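Local coordinates for Alpha/beta hydrolase family protein (PDB 3OOS) that is probably a hydrolase of the alpha/beta fold family, its natural substrate not established, at residues 175-189 against 255-267. Residues are numbered along the deposited sequence; the frame is centred on the assembly and turned at random.
With SO4 (sulfate ion), chain B.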
# COMPACT_ATOMS: atom_id res chain seq x y z
N MSE A 175 -3.81 11.73 13.54
CA MSE A 175 -5.12 11.15 13.26
C MSE A 175 -4.98 9.67 12.87
O MSE A 175 -5.93 8.89 13.05
CB MSE A 175 -5.78 11.92 12.13
CG MSE A 175 -7.11 11.36 11.69
SE MSE A 175 -7.55 12.04 9.94
CE MSE A 175 -6.08 11.28 8.88
N SER A 176 -3.81 9.31 12.37
CA SER A 176 -3.55 7.99 11.79
C SER A 176 -2.92 6.99 12.75
O SER A 176 -2.68 5.83 12.39
CB SER A 176 -2.62 8.14 10.57
OG SER A 176 -3.19 9.02 9.63
N PHE A 177 -2.64 7.44 13.98
CA PHE A 177 -2.03 6.62 15.02
C PHE A 177 -2.89 6.57 16.26
O PHE A 177 -3.35 7.61 16.75
CB PHE A 177 -0.65 7.19 15.40
CG PHE A 177 0.47 6.71 14.53
CD1 PHE A 177 1.33 5.72 14.97
CD2 PHE A 177 0.67 7.27 13.27
CE1 PHE A 177 2.39 5.28 14.17
CE2 PHE A 177 1.72 6.83 12.45
CZ PHE A 177 2.57 5.83 12.91
N TYR A 178 -3.09 5.37 16.78
CA TYR A 178 -3.84 5.16 18.01
C TYR A 178 -3.13 5.81 19.20
O TYR A 178 -3.77 6.45 20.04
CB TYR A 178 -4.05 3.66 18.24
CG TYR A 178 -4.56 3.27 19.61
CD1 TYR A 178 -5.92 3.27 19.90
CD2 TYR A 178 -3.67 2.88 20.61
CE1 TYR A 178 -6.38 2.91 21.16
CE2 TYR A 178 -4.12 2.52 21.87
CZ TYR A 178 -5.47 2.54 22.14
OH TYR A 178 -5.91 2.18 23.39
N SER A 179 -1.81 5.64 19.25
CA SER A 179 -0.99 6.11 20.37
C SER A 179 0.03 7.15 19.92
O SER A 179 0.80 6.92 18.98
CB SER A 179 -0.29 4.92 21.03
OG SER A 179 0.79 5.35 21.86
N GLU A 180 0.04 8.29 20.60
CA GLU A 180 1.02 9.34 20.31
C GLU A 180 2.44 8.86 20.55
O GLU A 180 3.36 9.21 19.81
CB GLU A 180 0.72 10.61 21.12
CG GLU A 180 -0.62 11.24 20.77
CD GLU A 180 -0.78 12.68 21.23
OE1 GLU A 180 0.12 13.21 21.91
OE2 GLU A 180 -1.82 13.28 20.90
N GLU A 181 2.61 8.02 21.58
CA GLU A 181 3.90 7.42 21.91
C GLU A 181 4.41 6.54 20.76
O GLU A 181 5.60 6.61 20.41
CB GLU A 181 3.79 6.61 23.21
CG GLU A 181 5.10 6.01 23.71
CD GLU A 181 4.92 5.24 25.01
OE1 GLU A 181 4.36 5.82 25.98
OE2 GLU A 181 5.33 4.07 25.08
N LYS A 182 3.53 5.73 20.19
CA LYS A 182 3.89 4.86 19.07
C LYS A 182 4.29 5.67 17.83
O LYS A 182 5.17 5.26 17.08
CB LYS A 182 2.77 3.87 18.74
CG LYS A 182 2.53 2.82 19.81
CD LYS A 182 3.80 2.07 20.16
CE LYS A 182 3.53 0.97 21.18
NZ LYS A 182 4.77 0.26 21.58
N LEU A 183 3.63 6.81 17.62
CA LEU A 183 4.01 7.70 16.52
C LEU A 183 5.43 8.24 16.72
O LEU A 183 6.24 8.20 15.79
CB LEU A 183 3.02 8.87 16.36
CG LEU A 183 3.41 9.99 15.39
CD1 LEU A 183 3.67 9.47 13.97
CD2 LEU A 183 2.36 11.09 15.36
N GLU A 184 5.71 8.74 17.92
CA GLU A 184 7.02 9.30 18.21
C GLU A 184 8.12 8.25 18.01
O GLU A 184 9.17 8.56 17.44
CB GLU A 184 7.06 9.88 19.63
CG GLU A 184 7.91 11.13 19.75
CD GLU A 184 7.59 12.15 18.68
OE1 GLU A 184 6.40 12.38 18.38
OE2 GLU A 184 8.54 12.74 18.12
N GLU A 185 7.86 7.02 18.45
CA GLU A 185 8.82 5.93 18.29
C GLU A 185 8.97 5.53 16.82
O GLU A 185 10.08 5.23 16.37
CB GLU A 185 8.41 4.72 19.13
CG GLU A 185 8.55 4.96 20.63
CD GLU A 185 8.02 3.82 21.48
OE1 GLU A 185 7.66 2.76 20.93
OE2 GLU A 185 7.97 3.99 22.72
N ALA A 186 7.86 5.54 16.08
CA ALA A 186 7.88 5.18 14.66
C ALA A 186 8.72 6.15 13.83
O ALA A 186 9.37 5.75 12.86
CB ALA A 186 6.47 5.08 14.09
N LEU A 187 8.71 7.42 14.22
CA LEU A 187 9.45 8.46 13.50
C LEU A 187 10.97 8.28 13.55
O LEU A 187 11.69 8.84 12.72
CB LEU A 187 9.05 9.86 13.99
CG LEU A 187 7.64 10.32 13.59
CD1 LEU A 187 7.21 11.53 14.40
CD2 LEU A 187 7.53 10.60 12.09
N LYS A 188 11.44 7.50 14.52
CA LYS A 188 12.87 7.22 14.68
C LYS A 188 13.35 6.12 13.73
O LYS A 188 14.55 5.97 13.50
CB LYS A 188 13.20 6.83 16.13
CG LYS A 188 13.20 8.00 17.11
CD LYS A 188 14.06 7.68 18.33
CE LYS A 188 13.69 6.34 18.94
NZ LYS A 188 14.52 6.04 20.15
N LEU A 189 12.41 5.35 13.20
CA LEU A 189 12.72 4.26 12.28
C LEU A 189 13.03 4.80 10.88
O LEU A 189 12.45 5.81 10.47
CB LEU A 189 11.55 3.27 12.21
CG LEU A 189 11.14 2.55 13.50
CD1 LEU A 189 9.83 1.80 13.31
CD2 LEU A 189 12.24 1.61 14.00
N PHE A 255 -5.92 -5.82 14.31
CA PHE A 255 -4.97 -5.14 15.16
C PHE A 255 -5.74 -4.19 16.08
O PHE A 255 -6.16 -3.10 15.68
CB PHE A 255 -3.89 -4.45 14.32
CG PHE A 255 -2.89 -5.42 13.73
CD1 PHE A 255 -1.72 -5.74 14.41
CD2 PHE A 255 -3.14 -6.03 12.50
CE1 PHE A 255 -0.81 -6.64 13.87
CE2 PHE A 255 -2.23 -6.93 11.95
CZ PHE A 255 -1.06 -7.24 12.64
N GLU A 256 -5.93 -4.65 17.32
CA GLU A 256 -6.86 -4.02 18.26
C GLU A 256 -6.40 -2.65 18.76
O GLU A 256 -7.22 -1.82 19.14
CB GLU A 256 -7.08 -4.95 19.47
CG GLU A 256 -7.39 -6.41 19.12
CD GLU A 256 -8.84 -6.66 18.73
OE1 GLU A 256 -9.67 -5.74 18.84
OE2 GLU A 256 -9.15 -7.81 18.33
N GLU A 257 -5.08 -2.43 18.76
CA GLU A 257 -4.52 -1.18 19.28
C GLU A 257 -3.88 -0.34 18.17
O GLU A 257 -2.91 0.39 18.40
CB GLU A 257 -3.51 -1.46 20.39
CG GLU A 257 -4.14 -1.59 21.77
CD GLU A 257 -3.09 -1.66 22.86
OE1 GLU A 257 -2.91 -0.65 23.56
OE2 GLU A 257 -2.44 -2.72 22.99
N SER A 258 -4.45 -0.44 16.97
CA SER A 258 -3.93 0.27 15.81
C SER A 258 -5.00 1.06 15.09
O SER A 258 -6.17 0.67 15.07
CB SER A 258 -3.30 -0.72 14.82
OG SER A 258 -2.18 -1.39 15.38
N ASN A 259 -4.57 2.19 14.53
CA ASN A 259 -5.38 2.96 13.62
C ASN A 259 -5.04 2.54 12.19
O ASN A 259 -5.50 1.49 11.72
CB ASN A 259 -5.17 4.46 13.85
CG ASN A 259 -6.12 5.33 13.06
OD1 ASN A 259 -6.33 5.11 11.87
ND2 ASN A 259 -6.69 6.33 13.71
N HIS A 260 -4.18 3.31 11.51
CA HIS A 260 -3.86 3.06 10.11
C HIS A 260 -2.54 2.32 9.87
O HIS A 260 -2.29 1.86 8.75
CB HIS A 260 -3.84 4.39 9.35
CG HIS A 260 -3.78 4.25 7.86
ND1 HIS A 260 -4.84 3.78 7.11
CD2 HIS A 260 -2.79 4.53 6.98
CE1 HIS A 260 -4.50 3.77 5.83
NE2 HIS A 260 -3.26 4.22 5.73
N ASN A 261 -1.71 2.18 10.90
CA ASN A 261 -0.32 1.73 10.74
C ASN A 261 0.08 0.57 11.66
O ASN A 261 1.04 0.70 12.42
CB ASN A 261 0.64 2.90 10.96
CG ASN A 261 0.50 4.00 9.92
OD1 ASN A 261 1.28 4.07 8.97
ND2 ASN A 261 -0.48 4.88 10.11
N PRO A 262 -0.63 -0.59 11.60
CA PRO A 262 -0.32 -1.70 12.53
C PRO A 262 1.14 -2.17 12.55
O PRO A 262 1.62 -2.60 13.60
CB PRO A 262 -1.22 -2.84 12.03
CG PRO A 262 -2.29 -2.18 11.26
CD PRO A 262 -1.69 -0.96 10.64
N PHE A 263 1.82 -2.08 11.41
CA PHE A 263 3.22 -2.51 11.27
C PHE A 263 4.20 -1.73 12.15
O PHE A 263 5.29 -2.22 12.44
CB PHE A 263 3.64 -2.45 9.79
CG PHE A 263 3.11 -1.25 9.06
CD1 PHE A 263 3.81 -0.04 9.08
CD2 PHE A 263 1.89 -1.32 8.39
CE1 PHE A 263 3.31 1.07 8.41
CE2 PHE A 263 1.39 -0.21 7.73
CZ PHE A 263 2.10 0.99 7.74
N VAL A 264 3.81 -0.52 12.58
CA VAL A 264 4.59 0.22 13.58
C VAL A 264 3.84 0.48 14.90
O VAL A 264 4.46 0.80 15.92
CB VAL A 264 5.16 1.56 13.04
CG1 VAL A 264 6.30 1.30 12.07
CG2 VAL A 264 4.08 2.43 12.40
N GLU A 265 2.52 0.32 14.89
CA GLU A 265 1.72 0.54 16.10
C GLU A 265 1.72 -0.68 17.02
O GLU A 265 1.60 -0.55 18.24
CB GLU A 265 0.29 0.94 15.76
CG GLU A 265 0.18 2.26 15.01
CD GLU A 265 -1.25 2.66 14.76
OE1 GLU A 265 -1.92 3.13 15.71
OE2 GLU A 265 -1.72 2.48 13.62
N GLU A 266 1.83 -1.86 16.42
CA GLU A 266 1.87 -3.12 17.16
C GLU A 266 2.94 -4.01 16.54
O GLU A 266 2.63 -5.01 15.88
CB GLU A 266 0.50 -3.82 17.11
CG GLU A 266 -0.60 -3.09 17.85
CD GLU A 266 -1.92 -3.83 17.81
OE1 GLU A 266 -1.99 -4.95 18.36
OE2 GLU A 266 -2.88 -3.29 17.22
N ILE A 267 4.19 -3.63 16.76
CA ILE A 267 5.33 -4.25 16.08
C ILE A 267 5.45 -5.76 16.34
O ILE A 267 5.62 -6.54 15.40
CB ILE A 267 6.66 -3.50 16.41
CG1 ILE A 267 6.65 -2.11 15.76
CG2 ILE A 267 7.87 -4.30 15.94
CD1 ILE A 267 7.76 -1.18 16.24
S SO4 B . -2.71 5.74 1.57
O1 SO4 B . -3.21 6.95 0.93
O2 SO4 B . -3.44 5.51 2.81
O3 SO4 B . -2.89 4.61 0.65
O4 SO4 B . -1.29 5.90 1.86
O HOH W 1 -0.52 3.48 18.00
O HOH W 2 6.25 2.66 16.89
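Ser176 CA and His260 CA lie 5.2 Å apart where the connection between helices 162-176 and 180-186 meets the loop 256-261; Lys182 and Ala186 face Glu265 and Val264 of the short helix 262-265. His260 N donates to Ser176 O (3.1 Å) from above the carbonyl plane, and Asn261 ND2 adds a weak bond to the same oxygen. Glu265 CG lies 3.6 Å from Phe177 CD1, and the extended chain beyond it carries the buried carboxylate toward that connection. There Glu265 OE1 takes a nearly straight bond from Tyr178 N (2.7 Å, 171°), while Asn259 N reaches it from the opposite face; OE2 accepts from Asn259 N and Asn261 N, so backbone donors of both segments hold the group. A water links OE1 to Ser179 N. His260 sits where the triad histidine of an alpha/beta hydrolase is expected and is probably catalytic: ND1 bonds Asp232, and NE2 weakly bonds a sulfate, probably from the crystallisation liquor, also bound by Ser99 of a probable nucleophile elbow. Val264 packs CG2 on Phe177 CZ (3.8 Å) and CG1 on Leu189 CD1, with Ala186 CB against its CB. Glu257 CB lies over one face of the Tyr178 ring, and Glu257 O approaches Tyr178 CD2 (3.4 Å).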